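Local coordinates for protein Ent-copalyl diphosphate synthase (PDB 5BP8) that belongs to the class II terpene cyclases, mainly helical enzymes whose fold is related to that of squalene-hopene cyclase, at residues A13-A18 / N269-S274; A174-M179 / A183-K188; H191-V196 / T224-G229; Y278-A283 / A318-T323. One frame throughout, in Å; residues are numbered along the deposited sequence.

How the contacts relate
From the N terminus, helix 7-20 opens contact 1, which helix 260-274 closes some 250 residues later, so contacts 2 and 3 both fall within that long excursion. Contact 2 is a short-range fold-back of residues 183-188 on helix 171-179; contact 3 follows it in series, setting the short helix 193-196 against helix 221-228. These two touch, chiefly through Arg177 and Leu185. Contact 4 comes after contact 1 has closed and joins the start of helix 282-291 to the end of helix 307-319; Tyr278 also meets contact 1. The four thus form two pairs set far apart, the centres of contacts 1 and 2 lying about 40 Å from each other.

Contact 1: residues A13-A18 / N269-S274; sequences AALLAA and NSLAAS
Leu271 of helix 260-274 carries one whole side of this contact, receiving both Leu15 and Leu16 of helix 7-20. The interaction across the pair of helices is purely apolar. Leu271 divides its two methyls between its partners: CD1 meets Leu15 CD2 at 4.0 Å, while CD2 presses on Leu16, lying 3.4 Å from Leu16 CD2 and 3.5 Å from Leu16 CG. The approach differs as well. Leu15 and Leu271 cross obliquely, whereas Leu16 and Leu271 reach out tip to tip and are tighter than ordinary van der Waals contact. Leu271 also has a first torsion of -93°, away from the staggered values, consistent with some strain in this close fit. Leu15 gets its methyl across by setting CG opposite the backbone N (chi1 -170°).

An N-terminal helix lying against one from far along the sequence is consistent with the class II cyclase architecture, in which a helical domain is inserted after the first helix of another. Thr505 and Ala509 of helix 504-518 also touch Leu15; Tyr278 lies against both Leu16 and Leu271, and Pro281 against Leu16.

Between these two helices the contact is made by carbon alone; the polar bonds among their residues lie within each. One of them bears on Leu271, whose carbonyl O receives a short hydrogen bond from Ser274 OG at 2.5 Å, the donor tilted 23° from the carbonyl plane.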
loop_
_atom_site.group_PDB
_atom_site.type_symbol
_atom_site.label_atom_id
_atom_site.label_comp_id
_atom_site.label_asym_id
_atom_site.label_seq_id
_atom_site.Cartn_x
_atom_site.Cartn_y
_atom_site.Cartn_z
ATOM N N ALA A 13 10.762 22.322 3.576
ATOM C CA ALA A 13 12.161 22.101 3.281
ATOM C C ALA A 13 12.729 20.906 4.057
ATOM O O ALA A 13 13.527 20.138 3.541
ATOM C CB ALA A 13 12.963 23.360 3.578
ATOM N N ALA A 14 12.305 20.748 5.302
ATOM C CA ALA A 14 12.754 19.628 6.132
ATOM C C ALA A 14 12.210 18.301 5.588
ATOM O O ALA A 14 12.917 17.290 5.571
ATOM C CB ALA A 14 12.298 19.817 7.578
ATOM N N LEU A 15 10.961 18.307 5.143
ATOM C CA LEU A 15 10.360 17.093 4.559
ATOM C C LEU A 15 11.089 16.686 3.273
ATOM O O LEU A 15 11.408 15.511 3.053
ATOM C CB LEU A 15 8.886 17.332 4.244
ATOM C CG LEU A 15 8.074 16.099 3.850
ATOM C CD1 LEU A 15 8.040 15.111 5.020
ATOM C CD2 LEU A 15 6.680 16.539 3.450
ATOM N N LEU A 16 11.379 17.669 2.417
ATOM C CA LEU A 16 12.098 17.383 1.171
ATOM C C LEU A 16 13.475 16.819 1.466
ATOM O O LEU A 16 13.917 15.840 0.847
ATOM C CB LEU A 16 12.158 18.624 0.289
ATOM C CG LEU A 16 10.814 19.031 -0.337
ATOM C CD1 LEU A 16 10.905 20.435 -0.901
ATOM C CD2 LEU A 16 10.400 18.045 -1.424
ATOM N N ALA A 17 14.157 17.402 2.439
ATOM C CA ALA A 17 15.493 16.973 2.782
ATOM C C ALA A 17 15.493 15.553 3.355
ATOM O O ALA A 17 16.388 14.756 3.057
ATOM C CB ALA A 17 16.140 17.940 3.768
ATOM N N ALA A 18 14.507 15.257 4.191
ATOM C CA ALA A 18 14.429 13.937 4.804
ATOM C C ALA A 18 14.145 12.884 3.732
ATOM O O ALA A 18 14.706 11.794 3.785
ATOM C CB ALA A 18 13.372 13.896 5.879
ATOM N N ASN A 269 4.084 16.013 -5.351
ATOM C CA ASN A 269 2.740 16.462 -5.748
ATOM C C ASN A 269 1.939 17.064 -4.609
ATOM O O ASN A 269 1.207 18.037 -4.802
ATOM C CB ASN A 269 1.935 15.360 -6.456
ATOM C CG ASN A 269 2.493 15.040 -7.837
ATOM O OD1 ASN A 269 3.026 15.917 -8.536
ATOM N ND2 ASN A 269 2.390 13.776 -8.234
ATOM N N SER A 270 2.097 16.522 -3.410
ATOM C CA SER A 270 1.464 17.114 -2.243
ATOM C C SER A 270 2.006 18.521 -1.984
ATOM O O SER A 270 1.227 19.451 -1.755
ATOM C CB SER A 270 1.682 16.228 -1.016
ATOM O OG SER A 270 0.888 15.058 -1.130
ATOM N N LEU A 271 3.320 18.678 -2.031
ATOM C CA LEU A 271 3.945 19.995 -1.805
ATOM C C LEU A 271 3.580 21.009 -2.876
ATOM O O LEU A 271 3.399 22.192 -2.559
ATOM C CB LEU A 271 5.456 19.873 -1.692
ATOM C CG LEU A 271 5.967 19.716 -0.259
ATOM C CD1 LEU A 271 5.023 18.922 0.633
ATOM C CD2 LEU A 271 7.325 19.049 -0.298
ATOM N N ALA A 272 3.443 20.557 -4.119
ATOM C CA ALA A 272 2.990 21.451 -5.209
ATOM C C ALA A 272 1.583 21.938 -4.986
ATOM O O ALA A 272 1.249 23.074 -5.313
ATOM C CB ALA A 272 3.088 20.751 -6.551
ATOM N N ALA A 273 0.746 21.069 -4.432
ATOM C CA ALA A 273 -0.641 21.383 -4.138
ATOM C C ALA A 273 -0.786 22.290 -2.926
ATOM O O ALA A 273 -1.802 22.980 -2.784
ATOM C CB ALA A 273 -1.439 20.107 -3.911
ATOM N N SER A 274 0.219 22.284 -2.058
ATOM C CA SER A 274 0.150 22.982 -0.776
ATOM C C SER A 274 0.135 24.503 -0.887
ATOM O O SER A 274 -0.316 25.175 0.032
ATOM C CB SER A 274 1.330 22.576 0.113
ATOM O OG SER A 274 2.549 23.129 -0.347
#

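Contact 2: residues A174-M179 / A183-K188; sequences AGVREM and APLPEK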
loop_
_atom_site.group_PDB
_atom_site.type_symbol
_atom_site.label_atom_id
_atom_site.label_comp_id
_atom_site.label_asym_id
_atom_site.label_seq_id
_atom_site.Cartn_x
_atom_site.Cartn_y
_atom_site.Cartn_z
ATOM N N ALA A 174 -2.921 -23.455 -7.750
ATOM C CA ALA A 174 -2.442 -24.731 -8.247
ATOM C C ALA A 174 -1.987 -24.594 -9.712
ATOM O O ALA A 174 -0.952 -25.132 -10.106
ATOM C CB ALA A 174 -3.524 -25.794 -8.106
ATOM N N GLY A 175 -2.754 -23.846 -10.499
ATOM C CA GLY A 175 -2.439 -23.623 -11.892
ATOM C C GLY A 175 -1.155 -22.849 -12.073
ATOM O O GLY A 175 -0.338 -23.189 -12.918
ATOM N N VAL A 176 -0.965 -21.808 -11.267
ATOM C CA VAL A 176 0.214 -20.993 -11.371
ATOM C C VAL A 176 1.424 -21.765 -10.890
ATOM O O VAL A 176 2.493 -21.659 -11.495
ATOM C CB VAL A 176 0.054 -19.654 -10.654
ATOM C CG1 VAL A 176 1.378 -18.909 -10.591
ATOM C CG2 VAL A 176 -1.009 -18.830 -11.361
ATOM N N ARG A 177 1.253 -22.588 -9.854
ATOM C CA ARG A 177 2.339 -23.468 -9.445
ATOM C C ARG A 177 2.745 -24.439 -10.572
ATOM O O ARG A 177 3.928 -24.623 -10.838
ATOM C CB ARG A 177 1.956 -24.238 -8.186
ATOM C CG ARG A 177 2.004 -23.367 -6.950
ATOM C CD ARG A 177 1.441 -24.090 -5.747
ATOM N NE ARG A 177 1.748 -23.380 -4.504
ATOM C CZ ARG A 177 1.196 -23.640 -3.322
ATOM N NH1 ARG A 177 0.261 -24.589 -3.211
ATOM N NH2 ARG A 177 1.566 -22.942 -2.244
ATOM N N GLU A 178 1.780 -25.045 -11.238
ATOM C CA GLU A 178 2.126 -25.948 -12.309
ATOM C C GLU A 178 2.764 -25.172 -13.472
ATOM O O GLU A 178 3.785 -25.596 -14.012
ATOM C CB GLU A 178 0.924 -26.767 -12.781
ATOM C CG GLU A 178 1.365 -27.770 -13.841
ATOM C CD GLU A 178 0.268 -28.692 -14.325
ATOM O OE1 GLU A 178 -0.897 -28.556 -13.868
ATOM O OE2 GLU A 178 0.600 -29.553 -15.182
HETATM N N MSE A 179 2.180 -24.030 -13.837
HETATM C CA MSE A 179 2.730 -23.240 -14.941
HETATM C C MSE A 179 4.175 -22.866 -14.688
HETATM O O MSE A 179 4.988 -22.914 -15.601
HETATM C CB MSE A 179 1.900 -21.989 -15.262
HETATM C CG MSE A 179 2.387 -21.304 -16.552
HETATM SE SE MSE A 179 1.754 -19.445 -16.688
HETATM C CE MSE A 179 2.991 -18.609 -15.400
ATOM N N ALA A 183 7.559 -22.043 -17.097
ATOM C CA ALA A 183 7.614 -20.667 -17.525
ATOM C C ALA A 183 7.726 -19.775 -16.313
ATOM O O ALA A 183 7.212 -20.118 -15.242
ATOM C CB ALA A 183 6.362 -20.299 -18.319
ATOM N N PRO A 184 8.302 -18.589 -16.498
ATOM C CA PRO A 184 8.507 -17.740 -15.337
ATOM C C PRO A 184 7.234 -17.129 -14.795
ATOM O O PRO A 184 6.321 -16.772 -15.553
ATOM C CB PRO A 184 9.440 -16.654 -15.849
ATOM C CG PRO A 184 9.301 -16.682 -17.335
ATOM C CD PRO A 184 8.916 -18.052 -17.717
ATOM N N LEU A 185 7.176 -17.016 -13.469
ATOM C CA LEU A 185 6.137 -16.246 -12.814
ATOM C C LEU A 185 6.079 -14.849 -13.443
ATOM O O LEU A 185 7.124 -14.246 -13.651
ATOM C CB LEU A 185 6.523 -16.142 -11.329
ATOM C CG LEU A 185 5.490 -15.565 -10.357
ATOM C CD1 LEU A 185 4.247 -16.438 -10.335
ATOM C CD2 LEU A 185 6.111 -15.513 -8.977
ATOM N N PRO A 186 4.868 -14.322 -13.776
ATOM C CA PRO A 186 4.844 -12.936 -14.252
ATOM C C PRO A 186 5.475 -11.940 -13.271
ATOM O O PRO A 186 5.347 -12.090 -12.036
ATOM C CB PRO A 186 3.348 -12.636 -14.427
ATOM C CG PRO A 186 2.731 -13.979 -14.687
ATOM C CD PRO A 186 3.541 -14.941 -13.850
ATOM N N GLU A 187 6.122 -10.916 -13.832
ATOM C CA GLU A 187 6.830 -9.927 -13.038
ATOM C C GLU A 187 5.972 -9.325 -11.917
ATOM O O GLU A 187 6.463 -9.120 -10.811
ATOM C CB GLU A 187 7.369 -8.811 -13.923
ATOM C CG GLU A 187 8.532 -9.242 -14.783
ATOM C CD GLU A 187 9.215 -8.067 -15.463
ATOM O OE1 GLU A 187 8.851 -6.891 -15.195
ATOM O OE2 GLU A 187 10.107 -8.350 -16.278
ATOM N N LYS A 188 4.708 -9.033 -12.205
ATOM C CA LYS A 188 3.843 -8.404 -11.211
ATOM C C LYS A 188 3.531 -9.337 -10.033
ATOM O O LYS A 188 3.029 -8.872 -8.989
ATOM C CB LYS A 188 2.548 -7.922 -11.852
ATOM C CG LYS A 188 1.557 -9.043 -12.147
ATOM C CD LYS A 188 0.515 -8.572 -13.150
ATOM C CE LYS A 188 -0.333 -7.451 -12.582
ATOM N NZ LYS A 188 -1.429 -7.035 -13.516
#
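Met179, modelled as selenomethionine, and Val176 are the two side chains that helix 171-179 offers to the extended loop 183-186. Val176 sends CG1 to CD1 of Leu185, 3.8 Å away, the two side chains crossing at about a right angle. The methyl CE of Met179 reaches Pro186 CD end to end at 4.0 Å and comes within 3.8 Å of Pro184 O. A bend late in the methionine chain makes this possible: CG and the selenium run out extended from the helix, and a chi3 of 76° then folds CE over toward the prolines. Nearer the backbone, Ala183 CB stands 4.5 Å from Met179 CG.

The one polar link is made by the main chain. Ala183 N donates to Met179 O at 3.1 Å, a weak bond with an N-H...O angle of 133°, and its span of four residues is that of an alpha-turn. Here the helix ends and the chain doubles back, leaving Pro184 to Pro186 in a polyproline II-like conformation alongside the last helical turn. Most of this contact lies at the surface; Leu185 is the buried exception.

Around this first shell, Phe129 of helix 127-144 packs on Val176, while Leu193 and Val196 pack on Leu185. The carbonyl O of Leu185 is bonded to Trp190 NE1. Arg177, on another side of the helix, ties it to helix 193-196 through a hydrogen bond from NE to Val196 O.

Contact 3: residues H191-V196 / T224-G229; sequences HTLEAV and TAAWLG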
loop_
_atom_site.group_PDB
_atom_site.type_symbol
_atom_site.label_atom_id
_atom_site.label_comp_id
_atom_site.label_asym_id
_atom_site.label_seq_id
_atom_site.Cartn_x
_atom_site.Cartn_y
_atom_site.Cartn_z
ATOM N N HIS A 191 6.336 -10.142 -6.383
ATOM C CA HIS A 191 6.039 -9.610 -5.062
ATOM C C HIS A 191 5.336 -10.634 -4.156
ATOM O O HIS A 191 5.394 -10.493 -2.918
ATOM C CB HIS A 191 5.147 -8.374 -5.213
ATOM C CG HIS A 191 4.990 -7.598 -3.950
ATOM N ND1 HIS A 191 6.003 -6.839 -3.420
ATOM C CD2 HIS A 191 3.944 -7.473 -3.096
ATOM C CE1 HIS A 191 5.599 -6.283 -2.293
ATOM N NE2 HIS A 191 4.350 -6.653 -2.075
ATOM N N THR A 192 4.692 -11.649 -4.763
ATOM C CA THR A 192 3.925 -12.651 -4.034
ATOM C C THR A 192 4.513 -14.076 -4.178
ATOM O O THR A 192 3.836 -15.095 -3.961
ATOM C CB THR A 192 2.420 -12.559 -4.368
ATOM O OG1 THR A 192 1.658 -13.409 -3.483
ATOM C CG2 THR A 192 2.121 -12.909 -5.721
ATOM N N LEU A 193 5.804 -14.134 -4.472
ATOM C CA LEU A 193 6.464 -15.409 -4.708
ATOM C C LEU A 193 6.225 -16.414 -3.564
ATOM O O LEU A 193 6.066 -17.606 -3.816
ATOM C CB LEU A 193 7.964 -15.220 -4.918
ATOM C CG LEU A 193 8.843 -16.476 -5.071
ATOM C CD1 LEU A 193 8.436 -17.286 -6.292
ATOM C CD2 LEU A 193 10.319 -16.085 -5.164
ATOM N N GLU A 194 6.195 -15.928 -2.333
ATOM C CA GLU A 194 6.104 -16.828 -1.142
ATOM C C GLU A 194 4.800 -17.596 -1.080
ATOM O O GLU A 194 4.684 -18.597 -0.383
ATOM C CB GLU A 194 6.338 -16.034 0.164
ATOM C CG GLU A 194 5.129 -15.279 0.723
ATOM C CD GLU A 194 4.834 -13.948 0.040
ATOM O OE1 GLU A 194 5.497 -13.608 -0.983
ATOM O OE2 GLU A 194 3.938 -13.225 0.555
ATOM N N ALA A 195 3.779 -17.101 -1.777
ATOM C CA ALA A 195 2.524 -17.826 -1.898
ATOM C C ALA A 195 2.644 -19.004 -2.854
ATOM O O ALA A 195 1.967 -20.007 -2.676
ATOM C CB ALA A 195 1.433 -16.907 -2.387
ATOM N N VAL A 196 3.496 -18.856 -3.859
ATOM C CA VAL A 196 3.733 -19.871 -4.847
ATOM C C VAL A 196 4.617 -20.977 -4.272
ATOM O O VAL A 196 4.330 -22.162 -4.477
ATOM C CB VAL A 196 4.362 -19.251 -6.110
ATOM C CG1 VAL A 196 4.610 -20.303 -7.163
ATOM C CG2 VAL A 196 3.456 -18.148 -6.662
ATOM N N THR A 224 11.534 -12.390 -1.037
ATOM C CA THR A 224 12.982 -12.516 -1.006
ATOM C C THR A 224 13.394 -13.696 -0.147
ATOM O O THR A 224 14.303 -14.460 -0.521
ATOM C CB THR A 224 13.681 -11.220 -0.518
ATOM O OG1 THR A 224 13.233 -10.085 -1.296
ATOM C CG2 THR A 224 15.190 -11.335 -0.641
ATOM N N ALA A 225 12.729 -13.875 0.989
ATOM C CA ALA A 225 12.991 -15.022 1.849
ATOM C C ALA A 225 12.690 -16.336 1.111
ATOM O O ALA A 225 13.415 -17.311 1.254
ATOM C CB ALA A 225 12.165 -14.922 3.129
ATOM N N ALA A 226 11.592 -16.367 0.370
ATOM C CA ALA A 226 11.190 -17.582 -0.360
ATOM C C ALA A 226 12.219 -17.898 -1.448
ATOM O O ALA A 226 12.606 -19.062 -1.659
ATOM C CB ALA A 226 9.795 -17.393 -0.960
ATOM N N TRP A 227 12.695 -16.863 -2.110
ATOM C CA TRP A 227 13.654 -17.004 -3.207
ATOM C C TRP A 227 14.995 -17.522 -2.681
ATOM O O TRP A 227 15.579 -18.433 -3.271
ATOM C CB TRP A 227 13.833 -15.656 -3.920
ATOM C CG TRP A 227 14.617 -15.709 -5.212
ATOM C CD1 TRP A 227 14.112 -15.768 -6.490
ATOM C CD2 TRP A 227 16.048 -15.690 -5.348
ATOM N NE1 TRP A 227 15.146 -15.787 -7.402
ATOM C CE2 TRP A 227 16.339 -15.779 -6.733
ATOM C CE3 TRP A 227 17.108 -15.665 -4.430
ATOM C CZ2 TRP A 227 17.656 -15.789 -7.230
ATOM C CZ3 TRP A 227 18.435 -15.683 -4.925
ATOM C CH2 TRP A 227 18.682 -15.749 -6.318
ATOM N N LEU A 228 15.451 -16.974 -1.565
ATOM C CA LEU A 228 16.731 -17.376 -0.960
ATOM C C LEU A 228 16.727 -18.793 -0.416
ATOM O O LEU A 228 17.772 -19.422 -0.344
ATOM C CB LEU A 228 17.061 -16.446 0.217
ATOM C CG LEU A 228 17.502 -15.036 -0.175
ATOM C CD1 LEU A 228 17.453 -14.086 1.013
ATOM C CD2 LEU A 228 18.884 -14.986 -0.827
ATOM N N GLY A 229 15.579 -19.269 0.025
ATOM C CA GLY A 229 15.464 -20.599 0.549
ATOM C C GLY A 229 15.886 -20.735 2.007
ATOM O O GLY A 229 16.169 -19.747 2.703
#
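Leu193 points toward helix 221-228, where Ala226 and Trp227 receive it. From CB the chain runs on with CG opposite the backbone N (chi1 175°), which extends it across the gap. CG lies 4.3 Å from Ala226 CB. Of the branches, CD2 goes furthest: it sits 3.8 Å from Trp227 CB and 4.0 Å from Trp227 CD1, arriving at the edge of the indole near its plane rather than over a face. The other methyl, CD1, turns back to Leu185.

Beside it, Ala226 CB nestles against Glu194, 3.7 Å from its CA and 3.9 Å from its CB. So small a side chain lets the backbones come close, with CA atoms of Glu194 and Ala226 only 5.2 Å apart. A bend at chi2 (-80°) carries the Glu194 carboxylate to other partners; its OE2 is hydrogen-bonded to Tyr32 OH and forms a salt bridge with Lys498 NZ.

Trp227 NE1 is held by Ala204 O. Helix 31-40 packs on both helices, through Arg36 and Leu40 on Glu194 and through Leu37 and Leu40 on Ala225, with Lys498 reaching in from the turn between strands 495-496 and 500-501.

Contact 4: residues Y278-A283 / A318-T323; sequences YEAPAA and AQHGRT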
loop_
_atom_site.group_PDB
_atom_site.type_symbol
_atom_site.label_atom_id
_atom_site.label_comp_id
_atom_site.label_asym_id
_atom_site.label_seq_id
_atom_site.Cartn_x
_atom_site.Cartn_y
_atom_site.Cartn_z
ATOM N N TYR A 278 9.095 26.578 -1.843
ATOM C CA TYR A 278 10.240 25.738 -1.558
ATOM C C TYR A 278 10.951 25.540 -2.863
ATOM O O TYR A 278 10.399 25.828 -3.937
ATOM C CB TYR A 278 9.809 24.362 -1.027
ATOM C CG TYR A 278 8.912 23.649 -1.988
ATOM C CD1 TYR A 278 9.433 22.805 -2.975
ATOM C CD2 TYR A 278 7.543 23.833 -1.935
ATOM C CE1 TYR A 278 8.603 22.159 -3.870
ATOM C CE2 TYR A 278 6.706 23.193 -2.820
ATOM C CZ TYR A 278 7.237 22.369 -3.790
ATOM O OH TYR A 278 6.375 21.755 -4.657
ATOM N N GLU A 279 12.175 25.045 -2.758
ATOM C CA GLU A 279 12.927 24.576 -3.898
ATOM C C GLU A 279 13.023 23.041 -3.806
ATOM O O GLU A 279 13.573 22.496 -2.831
ATOM C CB GLU A 279 14.304 25.236 -3.877
ATOM C CG GLU A 279 15.239 24.813 -4.992
ATOM C CD GLU A 279 14.798 25.289 -6.363
ATOM O OE1 GLU A 279 13.933 26.190 -6.456
ATOM O OE2 GLU A 279 15.344 24.765 -7.357
ATOM N N ALA A 280 12.485 22.339 -4.802
ATOM C CA ALA A 280 12.647 20.883 -4.877
ATOM C C ALA A 280 14.123 20.568 -5.015
ATOM O O ALA A 280 14.800 21.126 -5.903
ATOM C CB ALA A 280 11.886 20.292 -6.049
ATOM N N PRO A 281 14.649 19.714 -4.119
ATOM C CA PRO A 281 16.025 19.308 -4.293
ATOM C C PRO A 281 16.184 18.586 -5.628
ATOM O O PRO A 281 15.364 17.725 -5.989
ATOM C CB PRO A 281 16.268 18.346 -3.115
ATOM C CG PRO A 281 15.267 18.736 -2.092
ATOM C CD PRO A 281 14.066 19.166 -2.871
ATOM N N ALA A 282 17.228 18.956 -6.359
ATOM C CA ALA A 282 17.528 18.339 -7.639
ATOM C C ALA A 282 17.619 16.826 -7.544
ATOM O O ALA A 282 17.282 16.141 -8.497
ATOM C CB ALA A 282 18.833 18.897 -8.189
ATOM N N ALA A 283 18.111 16.310 -6.417
ATOM C CA ALA A 283 18.284 14.885 -6.246
ATOM C C ALA A 283 16.963 14.130 -6.403
ATOM O O ALA A 283 16.975 13.011 -6.914
ATOM C CB ALA A 283 18.927 14.553 -4.893
ATOM N N ALA A 318 6.867 17.509 -14.134
ATOM C CA ALA A 318 6.393 18.665 -14.898
ATOM C C ALA A 318 6.039 19.855 -14.024
ATOM O O ALA A 318 6.278 21.012 -14.400
ATOM C CB ALA A 318 5.235 18.270 -15.795
ATOM N N GLN A 319 5.489 19.600 -12.845
ATOM C CA GLN A 319 5.216 20.682 -11.907
ATOM C C GLN A 319 6.471 21.325 -11.338
ATOM O O GLN A 319 6.397 22.418 -10.763
ATOM C CB GLN A 319 4.317 20.222 -10.754
ATOM C CG GLN A 319 2.925 19.878 -11.193
ATOM C CD GLN A 319 1.981 19.689 -10.033
ATOM O OE1 GLN A 319 1.187 20.572 -9.733
ATOM N NE2 GLN A 319 2.059 18.525 -9.367
ATOM N N HIS A 320 7.601 20.656 -11.449
ATOM C CA HIS A 320 8.836 21.189 -10.904
ATOM C C HIS A 320 9.877 21.473 -11.988
ATOM O O HIS A 320 11.070 21.394 -11.746
ATOM C CB HIS A 320 9.359 20.256 -9.820
ATOM C CG HIS A 320 8.451 20.188 -8.639
ATOM N ND1 HIS A 320 7.416 19.287 -8.550
ATOM C CD2 HIS A 320 8.385 20.943 -7.523
ATOM C CE1 HIS A 320 6.761 19.481 -7.426
ATOM N NE2 HIS A 320 7.326 20.483 -6.785
ATOM N N GLY A 321 9.393 21.791 -13.182
ATOM C CA GLY A 321 10.234 22.327 -14.250
ATOM C C GLY A 321 10.863 21.319 -15.188
ATOM O O GLY A 321 11.735 21.689 -15.978
ATOM N N ARG A 322 10.447 20.050 -15.113
ATOM C CA ARG A 322 11.008 19.004 -15.973
ATOM C C ARG A 322 9.896 18.305 -16.717
ATOM O O ARG A 322 9.398 17.246 -16.294
ATOM C CB ARG A 322 11.855 18.020 -15.177
ATOM C CG ARG A 322 13.006 18.697 -14.458
ATOM C CD ARG A 322 14.140 17.762 -14.143
ATOM N NE ARG A 322 15.045 18.399 -13.194
ATOM C CZ ARG A 322 16.088 17.801 -12.624
ATOM N NH1 ARG A 322 16.426 16.553 -12.920
ATOM N NH2 ARG A 322 16.811 18.468 -11.750
ATOM N N THR A 323 9.481 18.918 -17.823
ATOM C CA THR A 323 8.348 18.443 -18.590
ATOM C C THR A 323 8.746 17.382 -19.604
ATOM O O THR A 323 9.635 17.596 -20.428
ATOM C CB THR A 323 7.645 19.606 -19.306
ATOM O OG1 THR A 323 7.182 20.538 -18.331
ATOM C CG2 THR A 323 6.455 19.119 -20.098
#
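Tyr278 and His320 meet rim to rim, neither ring lying over the face of the other. Their planes are inclined at 42° with centroids 5.7 Å apart, and the phenol oxygen is directed at the imidazole edge: Tyr278 OH and His320 NE2 share a hydrogen bond of 2.7 Å. NE2 lies in the plane of the tyrosine ring, and OH near that of the histidine. Tyr278 adopts the crowded position for CG, between backbone N and carbonyl carbon (chi1 58°), which swings the phenol in toward the histidine. At its other nitrogen, ND1, His320 is hydrogen-bonded to Ala316 O one turn back, so both ring nitrogens are engaged and the rotation of the imidazole is fixed.

Ala280 CB lies beside the same ring, 3.9 Å from His320 CD2. These residues belong to two connections in a mainly helical fold: residues 278-281 lead into helix 282-291, with Pro281 at the N-cap, while His320 lies in the turn that leaves helix 307-319 and Gly321 turns the chain with positive phi.

Further along, Arg322 stretches its extended side chain over the start of helix 282-291. NH2 passes Ala282 O at 4.0 Å and Ala282 CB at 4.1 Å, a flanking contact rather than a bond. The charge is met deeper in that helix, where Arg322 NH1 forms salt bridges with Asp286 and Glu289.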